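Local coordinates for lipopolysaccharide biosynthesis protein wbpB (Thermus thermophilus, PDB 3O9Z) that is an NAD-dependent dehydrogenase that probably oxidises a nucleotide-linked sugar in the biosynthesis of 2,3-diacetamido-2,3-dideoxy-D-mannuronic acid, at residues V155-T160 with N306-L311; G179-I184 with T210-Y215; H187-L192 with V223-S228; E203-T208 with P298-S303. All coordinates share one frame; numbering follows the deposited sequence.

Contact 1 (V155-T160 with N306-L311); sequences VLTYVT and NRHPFL. With AKG (2-oxoglutaric acid), chain F.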
# COMPACT_ATOMS: atom_id res chain seq x y z
N VAL A 155 -30.59 -30.00 3.35
CA VAL A 155 -30.07 -29.10 4.36
C VAL A 155 -28.59 -28.93 4.06
O VAL A 155 -27.84 -29.91 4.02
CB VAL A 155 -30.25 -29.66 5.78
CG1 VAL A 155 -29.60 -28.74 6.79
CG2 VAL A 155 -31.75 -29.80 6.09
N LEU A 156 -28.16 -27.70 3.83
CA LEU A 156 -26.75 -27.40 3.48
C LEU A 156 -26.21 -26.61 4.65
O LEU A 156 -26.78 -25.57 5.04
CB LEU A 156 -26.73 -26.47 2.26
CG LEU A 156 -25.41 -26.30 1.53
CD1 LEU A 156 -24.36 -25.57 2.35
CD2 LEU A 156 -24.88 -27.64 0.96
N THR A 157 -25.14 -27.11 5.27
CA THR A 157 -24.50 -26.43 6.39
C THR A 157 -23.03 -26.24 6.06
O THR A 157 -22.36 -27.19 5.63
CB THR A 157 -24.60 -27.32 7.64
OG1 THR A 157 -25.98 -27.65 7.85
CG2 THR A 157 -24.11 -26.54 8.88
N TYR A 158 -22.56 -25.00 6.13
CA TYR A 158 -21.24 -24.67 5.60
C TYR A 158 -20.56 -23.77 6.62
O TYR A 158 -20.83 -22.56 6.68
CB TYR A 158 -21.40 -23.96 4.23
CG TYR A 158 -20.16 -24.01 3.38
CD1 TYR A 158 -19.06 -23.18 3.63
CD2 TYR A 158 -20.06 -24.95 2.36
CE1 TYR A 158 -17.92 -23.25 2.81
CE2 TYR A 158 -18.93 -25.06 1.57
CZ TYR A 158 -17.87 -24.21 1.78
OH TYR A 158 -16.73 -24.29 1.01
N VAL A 159 -19.66 -24.34 7.41
CA VAL A 159 -19.00 -23.60 8.49
C VAL A 159 -17.52 -23.75 8.22
O VAL A 159 -16.99 -24.85 8.06
CB VAL A 159 -19.31 -24.20 9.87
CG1 VAL A 159 -18.61 -23.36 10.92
CG2 VAL A 159 -20.81 -24.21 10.16
N THR A 160 -16.81 -22.63 8.08
CA THR A 160 -15.38 -22.71 7.83
C THR A 160 -14.69 -21.59 8.62
O THR A 160 -14.86 -20.40 8.32
CB THR A 160 -15.06 -22.72 6.32
OG1 THR A 160 -13.64 -22.82 6.16
CG2 THR A 160 -15.57 -21.45 5.64
N ASN A 306 -39.12 -23.78 6.47
CA ASN A 306 -38.02 -23.24 5.65
C ASN A 306 -36.81 -22.80 6.45
O ASN A 306 -35.86 -22.29 5.86
CB ASN A 306 -38.48 -22.08 4.78
CG ASN A 306 -39.54 -22.50 3.78
OD1 ASN A 306 -39.79 -23.67 3.60
ND2 ASN A 306 -40.09 -21.54 3.06
N ARG A 307 -36.83 -23.00 7.76
CA ARG A 307 -35.81 -22.51 8.67
C ARG A 307 -34.68 -23.52 8.86
O ARG A 307 -34.94 -24.63 9.33
CB ARG A 307 -36.45 -22.22 10.03
CG ARG A 307 -35.56 -21.50 11.04
CD ARG A 307 -36.17 -21.44 12.45
NE ARG A 307 -37.56 -21.00 12.40
CZ ARG A 307 -38.57 -21.59 13.04
NH1 ARG A 307 -38.36 -22.67 13.79
NH2 ARG A 307 -39.79 -21.10 12.92
N HIS A 308 -33.43 -23.16 8.58
CA HIS A 308 -32.33 -24.10 8.84
C HIS A 308 -32.31 -24.49 10.31
O HIS A 308 -32.57 -23.63 11.13
CB HIS A 308 -31.00 -23.47 8.38
CG HIS A 308 -29.84 -24.41 8.47
ND1 HIS A 308 -29.24 -24.72 9.68
CD2 HIS A 308 -29.20 -25.15 7.53
CE1 HIS A 308 -28.25 -25.56 9.46
NE2 HIS A 308 -28.20 -25.84 8.17
N PRO A 309 -32.03 -25.76 10.64
CA PRO A 309 -32.05 -26.18 12.05
C PRO A 309 -31.21 -25.32 12.98
O PRO A 309 -31.55 -25.20 14.18
CB PRO A 309 -31.54 -27.62 12.01
CG PRO A 309 -31.93 -28.09 10.65
CD PRO A 309 -31.82 -26.90 9.72
N PHE A 310 -30.07 -24.80 12.53
CA PHE A 310 -29.24 -23.99 13.42
C PHE A 310 -29.96 -22.71 13.86
O PHE A 310 -29.56 -22.07 14.84
CB PHE A 310 -27.90 -23.68 12.77
CG PHE A 310 -26.91 -24.83 12.76
CD1 PHE A 310 -27.30 -26.14 12.99
CD2 PHE A 310 -25.59 -24.60 12.35
CE1 PHE A 310 -26.37 -27.17 12.92
CE2 PHE A 310 -24.69 -25.61 12.27
CZ PHE A 310 -25.04 -26.90 12.58
N LEU A 311 -31.02 -22.31 13.16
CA LEU A 311 -31.78 -21.13 13.58
C LEU A 311 -32.79 -21.38 14.70
O LEU A 311 -33.50 -20.48 15.14
CB LEU A 311 -32.49 -20.53 12.36
CG LEU A 311 -31.63 -19.53 11.58
CD1 LEU A 311 -30.22 -20.01 11.41
CD2 LEU A 311 -32.28 -19.08 10.27
C1 AKG F . -12.11 -18.84 0.57
O1 AKG F . -11.61 -18.72 1.72
O2 AKG F . -12.16 -17.89 -0.22
C2 AKG F . -12.54 -20.12 0.03
O5 AKG F . -12.99 -20.16 -1.11
C3 AKG F . -12.45 -21.37 0.87
C4 AKG F . -13.81 -21.57 1.54
C5 AKG F . -13.83 -22.69 2.56
O3 AKG F . -12.91 -22.77 3.40
O4 AKG F . -14.74 -23.51 2.53
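The H308 ring meets T157 OG1 at its edge, in the plane of the imidazole. P309 CD lies over one face of the same ring, offset toward the rim. The F310 ring carries H308 CE1 over one of its own faces, also off centre. T157 CG2 comes to F310 CE2 obliquely, at 3.6 Å. Two bonds hold the imidazole. T157 OG1 and H308 NE2 are hydrogen-bonded at 2.9 Å, and F310 N donates to H308 ND1 at 3.0 Å, tilted somewhat from the ring plane. CG of H308 stands anti to the backbone N (chi1 -174°), and the ring reaches the strand although the bond to CB does not point there. V155 CG1 touches H308 NE2 at 3.5 Å. Segment 155-160 belongs to strand 152-160 in the six-stranded sheet of the C-terminal alpha/beta domain of the Gfo/Idh/MocA family, and 306-311 is part of the chain's tail. An alanine in place of H308 would probably leave T157 OG1 and F310 N without these partners and open a gap beside V155. Y158 and T160, farther along the strand, bind the ligand: Y158 OH donates to 2-oxoglutarate O4 at 2.6 Å, and T160 OG1 to O3 of the same carboxylate.

Contact 2 (G179-I184 with T210-Y215); sequences GLATNI and TVNAGY. With AKG (2-oxoglutaric acid), chain F.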
# COMPACT_ATOMS: atom_id res chain seq x y z
N GLY A 179 -19.35 -9.78 -0.22
CA GLY A 179 -19.98 -10.12 1.05
C GLY A 179 -19.77 -11.60 1.34
O GLY A 179 -19.36 -12.39 0.49
N LEU A 180 -20.11 -12.02 2.56
CA LEU A 180 -19.90 -13.40 3.01
C LEU A 180 -20.55 -14.46 2.10
O LEU A 180 -19.94 -15.47 1.78
CB LEU A 180 -20.37 -13.51 4.48
CG LEU A 180 -20.15 -14.88 5.11
CD1 LEU A 180 -18.67 -15.06 5.33
CD2 LEU A 180 -20.88 -14.94 6.45
N ALA A 181 -21.80 -14.19 1.71
CA ALA A 181 -22.52 -15.17 0.88
C ALA A 181 -21.93 -15.34 -0.51
O ALA A 181 -22.07 -16.41 -1.12
CB ALA A 181 -23.99 -14.77 0.76
N THR A 182 -21.15 -14.36 -0.95
CA THR A 182 -20.42 -14.51 -2.20
C THR A 182 -19.04 -15.12 -1.94
O THR A 182 -18.67 -16.14 -2.52
CB THR A 182 -20.23 -13.16 -2.87
OG1 THR A 182 -21.51 -12.64 -3.29
CG2 THR A 182 -19.36 -13.27 -4.13
N ASN A 183 -18.26 -14.45 -1.09
CA ASN A 183 -16.87 -14.83 -0.93
C ASN A 183 -16.72 -16.25 -0.45
O ASN A 183 -15.88 -16.94 -0.98
CB ASN A 183 -16.16 -13.88 0.02
CG ASN A 183 -14.67 -14.11 0.03
OD1 ASN A 183 -14.05 -14.14 -1.04
ND2 ASN A 183 -14.09 -14.36 1.21
N ILE A 184 -17.52 -16.67 0.53
CA ILE A 184 -17.44 -18.05 0.97
C ILE A 184 -18.60 -18.83 0.36
O ILE A 184 -18.39 -19.91 -0.15
CB ILE A 184 -17.50 -18.11 2.50
CG1 ILE A 184 -16.40 -17.24 3.12
CG2 ILE A 184 -17.33 -19.58 2.94
CD1 ILE A 184 -14.95 -17.64 2.82
N THR A 210 -20.70 -12.75 10.55
CA THR A 210 -20.13 -14.08 10.50
C THR A 210 -21.15 -15.16 10.17
O THR A 210 -20.74 -16.31 10.04
CB THR A 210 -19.49 -14.45 11.83
OG1 THR A 210 -20.49 -14.26 12.83
CG2 THR A 210 -18.29 -13.50 12.09
N VAL A 211 -22.42 -14.80 9.97
CA VAL A 211 -23.45 -15.83 9.70
C VAL A 211 -24.40 -15.31 8.63
O VAL A 211 -24.86 -14.16 8.70
CB VAL A 211 -24.33 -16.07 10.91
CG1 VAL A 211 -25.55 -16.96 10.55
CG2 VAL A 211 -23.50 -16.70 12.07
N ASN A 212 -24.70 -16.14 7.65
CA ASN A 212 -25.85 -15.93 6.76
C ASN A 212 -26.64 -17.23 6.73
O ASN A 212 -26.04 -18.30 6.69
CB ASN A 212 -25.44 -15.60 5.33
CG ASN A 212 -24.92 -14.15 5.13
OD1 ASN A 212 -24.66 -13.34 6.05
ND2 ASN A 212 -24.85 -13.81 3.86
N ALA A 213 -27.96 -17.16 6.73
CA ALA A 213 -28.77 -18.35 6.58
C ALA A 213 -30.00 -18.02 5.77
O ALA A 213 -30.45 -16.86 5.75
CB ALA A 213 -29.23 -18.84 7.95
N GLY A 214 -30.57 -19.01 5.12
CA GLY A 214 -31.78 -18.74 4.34
C GLY A 214 -32.36 -20.00 3.73
O GLY A 214 -32.14 -21.11 4.23
N TYR A 215 -33.13 -19.81 2.67
CA TYR A 215 -33.85 -20.89 1.99
C TYR A 215 -33.82 -20.64 0.50
O TYR A 215 -33.87 -19.47 0.06
CB TYR A 215 -35.30 -20.87 2.49
CG TYR A 215 -36.25 -21.85 1.81
CD1 TYR A 215 -36.23 -23.20 2.20
CD2 TYR A 215 -37.08 -21.43 0.79
CE1 TYR A 215 -37.06 -24.10 1.59
CE2 TYR A 215 -37.95 -22.37 0.18
CZ TYR A 215 -37.91 -23.67 0.61
OH TYR A 215 -38.80 -24.54 -0.01
C1 AKG F . -12.11 -18.84 0.57
O1 AKG F . -11.61 -18.72 1.72
O2 AKG F . -12.16 -17.89 -0.22
C2 AKG F . -12.54 -20.12 0.03
O5 AKG F . -12.99 -20.16 -1.11
C3 AKG F . -12.45 -21.37 0.87
C4 AKG F . -13.81 -21.57 1.54
C5 AKG F . -13.83 -22.69 2.56
O3 AKG F . -12.91 -22.77 3.40
O4 AKG F . -14.74 -23.51 2.53
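The L180 side chain rests on a peptide of the other segment, not on a side chain. Its CD2 methyl lies 3.7 Å from T210 C and 3.8 Å from V211 N. T210 and V211 themselves direct their side chains away from the helix. The L180 CB points toward the strand, and CG is set anti to the backbone N (chi1 -178°). N212 points the other way from its neighbour V211, and its carboxamide end meets A181 CB. This is contact by van der Waals packing, with A181 CA and N212 CA 6.8 Å apart. The helix turn starts at G179, the N-cap residue, whose O accepts from both T182 N and N183 N. A side chain at G179 would press on the carbonyl O of the residue before it. The far end of the turn reaches the ligands. I184 CD1 is 3.7 Å from O1 of 2-oxoglutarate, and N183 touches NAD. The N183 side chain is fixed by hydrogen bonds to N82 and Y166, and the backbone O of N183 accepts from K103 NZ. The short helix 180-183 thus sits against a strand of the C-terminal alpha/beta domain of a Gfo/Idh/MocA-type oxidoreductase, next to the NAD and 2-oxoglutarate pockets.

Contact 3 (H187-L192 with V223-S228); sequences HFFDLL and VRWFLS. With AKG (2-oxoglutaric acid), chain F; NAD (nicotinamide-adenine-dinucleotide), chain E.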
# COMPACT_ATOMS: atom_id res chain seq x y z
N HIS A 187 -19.25 -21.25 -3.22
CA HIS A 187 -18.97 -22.66 -3.35
C HIS A 187 -20.26 -23.46 -3.27
O HIS A 187 -20.48 -24.33 -4.11
CB HIS A 187 -18.03 -23.13 -2.23
CG HIS A 187 -16.59 -22.82 -2.47
ND1 HIS A 187 -15.84 -23.43 -3.46
CD2 HIS A 187 -15.74 -22.01 -1.80
CE1 HIS A 187 -14.59 -23.00 -3.39
NE2 HIS A 187 -14.51 -22.12 -2.41
N PHE A 188 -21.04 -23.22 -2.23
CA PHE A 188 -22.24 -24.03 -2.09
C PHE A 188 -23.40 -23.55 -2.95
O PHE A 188 -24.19 -24.42 -3.37
CB PHE A 188 -22.62 -24.31 -0.62
CG PHE A 188 -23.26 -23.16 0.11
CD1 PHE A 188 -22.53 -22.41 1.00
CD2 PHE A 188 -24.61 -22.88 -0.06
CE1 PHE A 188 -23.10 -21.36 1.68
CE2 PHE A 188 -25.19 -21.83 0.62
CZ PHE A 188 -24.41 -21.08 1.48
N PHE A 189 -23.54 -22.25 -3.22
CA PHE A 189 -24.58 -21.81 -4.16
C PHE A 189 -24.30 -22.50 -5.50
O PHE A 189 -25.23 -22.95 -6.20
CB PHE A 189 -24.77 -20.30 -4.24
CG PHE A 189 -25.32 -19.73 -2.96
CD1 PHE A 189 -26.58 -20.08 -2.50
CD2 PHE A 189 -24.57 -18.84 -2.22
CE1 PHE A 189 -27.05 -19.56 -1.31
CE2 PHE A 189 -25.06 -18.30 -1.05
CZ PHE A 189 -26.28 -18.69 -0.57
N ASP A 190 -23.03 -22.56 -5.89
CA ASP A 190 -22.67 -23.21 -7.14
C ASP A 190 -22.89 -24.72 -7.11
O ASP A 190 -23.42 -25.29 -8.09
CB ASP A 190 -21.24 -22.84 -7.53
CG ASP A 190 -20.86 -23.45 -8.85
OD1 ASP A 190 -21.25 -22.84 -9.87
OD2 ASP A 190 -20.29 -24.55 -8.80
N LEU A 191 -22.55 -25.37 -6.00
CA LEU A 191 -22.82 -26.80 -5.84
C LEU A 191 -24.31 -27.06 -6.02
O LEU A 191 -24.70 -27.99 -6.76
CB LEU A 191 -22.39 -27.25 -4.42
CG LEU A 191 -22.79 -28.67 -4.02
CD1 LEU A 191 -22.18 -29.72 -4.96
CD2 LEU A 191 -22.39 -28.93 -2.56
N LEU A 192 -25.13 -26.25 -5.37
CA LEU A 192 -26.58 -26.46 -5.44
C LEU A 192 -27.13 -26.19 -6.83
O LEU A 192 -28.03 -26.92 -7.26
CB LEU A 192 -27.29 -25.56 -4.44
CG LEU A 192 -26.98 -25.92 -2.98
CD1 LEU A 192 -27.47 -24.79 -2.05
CD2 LEU A 192 -27.53 -27.30 -2.52
N VAL A 223 -34.07 -26.07 -0.36
CA VAL A 223 -32.82 -26.10 0.40
C VAL A 223 -32.85 -25.16 1.57
O VAL A 223 -33.12 -23.97 1.37
CB VAL A 223 -31.61 -25.69 -0.49
CG1 VAL A 223 -30.26 -25.92 0.25
CG2 VAL A 223 -31.64 -26.49 -1.82
N ARG A 224 -32.59 -25.63 2.78
CA ARG A 224 -32.39 -24.72 3.93
C ARG A 224 -30.88 -24.64 4.08
O ARG A 224 -30.22 -25.69 4.14
CB ARG A 224 -33.03 -25.30 5.19
CG ARG A 224 -34.55 -25.39 5.05
CD ARG A 224 -35.16 -25.99 6.30
NE ARG A 224 -34.97 -27.43 6.36
CZ ARG A 224 -35.09 -28.13 7.48
NH1 ARG A 224 -34.95 -29.46 7.49
NH2 ARG A 224 -35.26 -27.47 8.62
N TRP A 225 -30.31 -23.43 4.13
CA TRP A 225 -28.85 -23.28 4.17
C TRP A 225 -28.38 -22.41 5.31
O TRP A 225 -29.08 -21.51 5.76
CB TRP A 225 -28.31 -22.80 2.81
CG TRP A 225 -28.89 -21.48 2.31
CD1 TRP A 225 -29.97 -21.31 1.47
CD2 TRP A 225 -28.41 -20.18 2.62
NE1 TRP A 225 -30.18 -19.97 1.23
CE2 TRP A 225 -29.22 -19.26 1.91
CE3 TRP A 225 -27.32 -19.70 3.36
CZ2 TRP A 225 -29.04 -17.88 1.97
CZ3 TRP A 225 -27.16 -18.31 3.41
CH2 TRP A 225 -28.01 -17.42 2.73
N PHE A 226 -27.17 -22.70 5.79
CA PHE A 226 -26.53 -21.96 6.85
C PHE A 226 -25.06 -21.88 6.53
O PHE A 226 -24.45 -22.91 6.21
CB PHE A 226 -26.75 -22.69 8.19
CG PHE A 226 -26.12 -22.00 9.36
CD1 PHE A 226 -26.89 -21.16 10.15
CD2 PHE A 226 -24.78 -22.19 9.66
CE1 PHE A 226 -26.34 -20.52 11.24
CE2 PHE A 226 -24.20 -21.54 10.76
CZ PHE A 226 -24.99 -20.67 11.53
N LEU A 227 -24.54 -20.65 6.59
CA LEU A 227 -23.14 -20.35 6.28
C LEU A 227 -22.53 -19.58 7.47
O LEU A 227 -23.10 -18.57 7.90
CB LEU A 227 -23.15 -19.47 5.02
CG LEU A 227 -21.81 -18.79 4.74
CD1 LEU A 227 -20.68 -19.78 4.46
CD2 LEU A 227 -22.06 -17.83 3.55
N SER A 228 -21.36 -20.01 7.96
CA SER A 228 -20.69 -19.20 8.95
C SER A 228 -19.18 -19.36 8.87
O SER A 228 -18.66 -20.42 8.45
CB SER A 228 -21.14 -19.57 10.37
OG SER A 228 -20.56 -18.70 11.36
C1 AKG F . -12.11 -18.84 0.57
O1 AKG F . -11.61 -18.72 1.72
O2 AKG F . -12.16 -17.89 -0.22
C2 AKG F . -12.54 -20.12 0.03
O5 AKG F . -12.99 -20.16 -1.11
C3 AKG F . -12.45 -21.37 0.87
C4 AKG F . -13.81 -21.57 1.54
C5 AKG F . -13.83 -22.69 2.56
O3 AKG F . -12.91 -22.77 3.40
O4 AKG F . -14.74 -23.51 2.53
PA NAD E . -5.14 -12.99 -0.23
O1A NAD E . -4.31 -13.93 0.56
O2A NAD E . -5.66 -11.67 0.36
O5B NAD E . -4.21 -12.73 -1.48
C5B NAD E . -4.70 -11.78 -2.39
C4B NAD E . -3.52 -11.31 -3.28
O4B NAD E . -4.00 -10.47 -4.36
C3B NAD E . -2.60 -10.40 -2.42
O3B NAD E . -1.24 -10.87 -2.43
C2B NAD E . -2.77 -9.00 -3.03
O2B NAD E . -1.60 -8.16 -2.95
C1B NAD E . -3.02 -9.43 -4.51
N9A NAD E . -3.62 -8.32 -5.28
C8A NAD E . -4.30 -7.18 -4.95
N7A NAD E . -4.58 -6.47 -6.04
C5A NAD E . -4.01 -7.10 -7.11
C6A NAD E . -3.93 -6.84 -8.53
N6A NAD E . -4.47 -5.69 -9.05
N1A NAD E . -3.28 -7.79 -9.20
C2A NAD E . -2.72 -8.91 -8.77
N3A NAD E . -2.76 -9.16 -7.44
C4A NAD E . -3.41 -8.29 -6.67
O3 NAD E . -6.42 -13.77 -0.78
PN NAD E . -6.63 -15.26 -1.22
O1N NAD E . -7.27 -16.02 -0.06
O2N NAD E . -5.37 -15.80 -1.83
O5D NAD E . -7.84 -15.16 -2.26
C5D NAD E . -7.41 -14.91 -3.57
C4D NAD E . -8.59 -15.33 -4.48
O4D NAD E . -8.65 -16.77 -4.38
C3D NAD E . -9.97 -14.77 -4.10
O3D NAD E . -10.71 -14.66 -5.36
C2D NAD E . -10.56 -15.94 -3.31
O2D NAD E . -11.98 -15.99 -3.40
C1D NAD E . -9.94 -17.21 -3.91
N1N NAD E . -9.85 -18.31 -2.96
C2N NAD E . -10.27 -19.51 -3.32
C3N NAD E . -10.22 -20.63 -2.52
C7N NAD E . -10.81 -21.86 -3.07
O7N NAD E . -10.93 -22.05 -4.30
N7N NAD E . -11.07 -22.79 -2.16
C4N NAD E . -9.65 -20.48 -1.24
C5N NAD E . -9.13 -19.22 -0.93
C6N NAD E . -9.21 -18.14 -1.79
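F188, F189 and W225 form an aromatic cluster where helix 186-196 packs on a face of the six-stranded sheet in the C-terminal alpha/beta domain. The segments of helix and strand run nearly antiparallel, with their axes 10.9 Å apart at closest approach. All the residues that touch are buried. F189 and W225 make an edge-to-face pair: the edge of the phenyl ring points at the face of the indole, planes at 83°. F189 CZ lies 3.8 Å from W225 CZ2, over the face but toward its rim. F188 meets the same indole differently, with the planes at 45°, and F188 CZ is 3.7 Å from W225 CE3. F188 CE2 also sits over one face of F189, so the two phenyl rings pack on each other as well as on W225. F188 CE1 reaches L227 CB at 3.8 Å. An alanine in place of W225 would remove the indole, and would probably open a gap at the edge of F189 and leave that ring freer to turn. Farther along the helix, L192 CD1 and V223 CG1 meet tip to tip at 3.8 Å. Helix 281-294 touches the cluster through V290 and L294, and Y158 packs against F188. At the N-terminal end of the segment the H187 side chain reaches the ligand pocket, where H187 NE2 donates to the ketone O5 of 2-oxoglutarate at 2.8 Å and lies 3.5 Å from N7N of NAD.

Contact 4 (E203-T208 with P298-S303); sequences EVHART and PLSQPS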
# COMPACT_ATOMS: atom_id res chain seq x y z
N GLU A 203 -34.72 -16.73 -0.18
CA GLU A 203 -34.99 -16.01 1.08
C GLU A 203 -33.71 -15.92 1.90
O GLU A 203 -32.91 -16.85 1.91
CB GLU A 203 -35.99 -16.76 1.99
CG GLU A 203 -37.28 -17.05 1.31
CD GLU A 203 -38.27 -17.82 2.14
OE1 GLU A 203 -38.06 -18.17 3.32
OE2 GLU A 203 -39.32 -18.12 1.55
N VAL A 204 -33.56 -14.85 2.66
CA VAL A 204 -32.47 -14.77 3.63
C VAL A 204 -33.08 -14.49 4.98
O VAL A 204 -33.97 -13.61 5.09
CB VAL A 204 -31.41 -13.75 3.21
CG1 VAL A 204 -32.00 -12.35 3.07
CG2 VAL A 204 -30.29 -13.71 4.23
N HIS A 205 -32.67 -15.26 5.99
CA HIS A 205 -33.29 -15.24 7.32
C HIS A 205 -32.39 -14.62 8.39
O HIS A 205 -32.88 -14.20 9.45
CB HIS A 205 -33.64 -16.66 7.76
CG HIS A 205 -34.55 -17.37 6.82
ND1 HIS A 205 -34.52 -18.75 6.67
CD2 HIS A 205 -35.50 -16.91 5.97
CE1 HIS A 205 -35.42 -19.09 5.76
NE2 HIS A 205 -36.03 -18.00 5.33
N ALA A 206 -31.08 -14.62 8.12
CA ALA A 206 -30.09 -14.12 9.10
C ALA A 206 -28.95 -13.58 8.29
O ALA A 206 -28.53 -14.17 7.30
CB ALA A 206 -29.58 -15.22 10.05
N ARG A 207 -28.43 -12.42 8.68
CA ARG A 207 -27.32 -11.86 7.92
C ARG A 207 -26.45 -10.93 8.75
O ARG A 207 -26.72 -9.71 8.77
CB ARG A 207 -27.83 -11.17 6.64
CG ARG A 207 -26.79 -10.34 5.90
CD ARG A 207 -27.51 -9.16 5.30
NE ARG A 207 -28.00 -9.55 3.99
CZ ARG A 207 -29.23 -9.35 3.56
NH1 ARG A 207 -30.15 -8.78 4.34
NH2 ARG A 207 -29.52 -9.71 2.32
N THR A 208 -25.46 -11.50 9.44
CA THR A 208 -24.56 -10.80 10.38
C THR A 208 -23.15 -10.91 9.82
O THR A 208 -22.95 -11.54 8.81
CB THR A 208 -24.47 -11.45 11.76
OG1 THR A 208 -23.76 -12.69 11.68
CG2 THR A 208 -25.85 -11.65 12.38
N PRO A 298 -34.05 -8.12 1.16
CA PRO A 298 -34.44 -7.92 2.54
C PRO A 298 -34.59 -9.22 3.31
O PRO A 298 -35.03 -10.23 2.74
CB PRO A 298 -35.80 -7.21 2.43
CG PRO A 298 -35.77 -6.58 1.05
CD PRO A 298 -35.02 -7.57 0.20
N LEU A 299 -34.22 -9.16 4.58
CA LEU A 299 -34.48 -10.23 5.53
C LEU A 299 -35.96 -10.56 5.62
O LEU A 299 -36.84 -9.69 5.59
CB LEU A 299 -33.95 -9.87 6.92
CG LEU A 299 -32.44 -9.95 7.11
CD1 LEU A 299 -32.02 -9.23 8.41
CD2 LEU A 299 -31.95 -11.40 7.17
N SER A 300 -36.25 -11.85 5.69
CA SER A 300 -37.61 -12.26 5.98
C SER A 300 -37.68 -13.26 7.13
O SER A 300 -36.68 -13.86 7.53
CB SER A 300 -38.22 -12.85 4.73
OG SER A 300 -37.54 -14.03 4.33
N GLN A 301 -38.89 -13.44 7.67
CA GLN A 301 -39.06 -14.31 8.82
C GLN A 301 -39.42 -15.67 8.23
O GLN A 301 -40.40 -15.77 7.50
CB GLN A 301 -40.25 -13.85 9.67
CG GLN A 301 -40.47 -14.75 10.88
CD GLN A 301 -39.50 -14.43 12.00
OE1 GLN A 301 -38.96 -13.32 12.08
NE2 GLN A 301 -39.26 -15.41 12.87
N PRO A 302 -38.64 -16.71 8.56
CA PRO A 302 -38.87 -18.02 7.95
C PRO A 302 -40.11 -18.69 8.52
O PRO A 302 -40.38 -18.59 9.72
CB PRO A 302 -37.61 -18.80 8.33
CG PRO A 302 -37.12 -18.16 9.58
CD PRO A 302 -37.47 -16.70 9.46
N SER A 303 -40.85 -19.36 7.65
CA SER A 303 -41.81 -20.37 8.13
C SER A 303 -41.03 -21.53 8.74
O SER A 303 -39.85 -21.73 8.40
CB SER A 303 -42.63 -20.86 6.95
OG SER A 303 -41.79 -21.57 6.05
O HOH W 1 -40.12 -18.86 4.81
O HOH W 2 -35.75 -12.88 2.39
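Segments 203-208 and 298-303 cross with their directions 107° apart and are joined by one backbone hydrogen bond. S300 N donates to V204 O at 2.9 Å, nearly straight at 169° and close to the line of the carbonyl. L299 CA adds a CA-H...O contact to the same oxygen at 3.4 Å. Strand 199-207 is an outermost strand of the sheet within the chain, and H205 and A206 both face A213 in a classic beta bulge. P302 CB lies over the centre of the H205 ring, 3.4 Å from its centroid, a CH-pi contact. In the plane of that ring, H205 NE2 donates to E203 OE1 at 2.9 Å, using the anti lone pair of the oxygen. This bond probably fixes the rotation of the imidazole under the proline. L299 CD2 packs on the backbone at A206 N, 3.5 Å away. L299 CG touches R207 NH1, while R207 NH2 bonds to the carbonyls of L294 and L297. Two waters fill in between the segments. One links E203 OE1 to S303 N. The other joins V204 N, P298 O and S300 OG. E203 OE2 has a further hydrogen bond with H201, so the carboxylate lies between two histidines. The carboxylate of E203 would probably favour a protonated H205, and the mix of water bridges and few direct bonds suits a contact at the surface.

Contact 3 is the core of the set, wholly buried and built of aromatic and aliphatic groups. Contacts 1 and 2 are partly buried, and contact 4 lies at the surface with waters between its segments. All four reach the same six-stranded sheet, through strands 152-160, 221-228, 211-218 and 199-207, which are successive neighbours. Contacts 2 and 3 put helices on this sheet, while contacts 1 and 4 bring the chain's tail to it. Contacts 1, 2 and 3 touch 2-oxoglutarate; contact 4 is remote from the ligands. In contact 1 an imidazole bonds across to the strand; in contact 4 the direct hydrogen bond across is between backbones, and the imidazole meets the tail by its face.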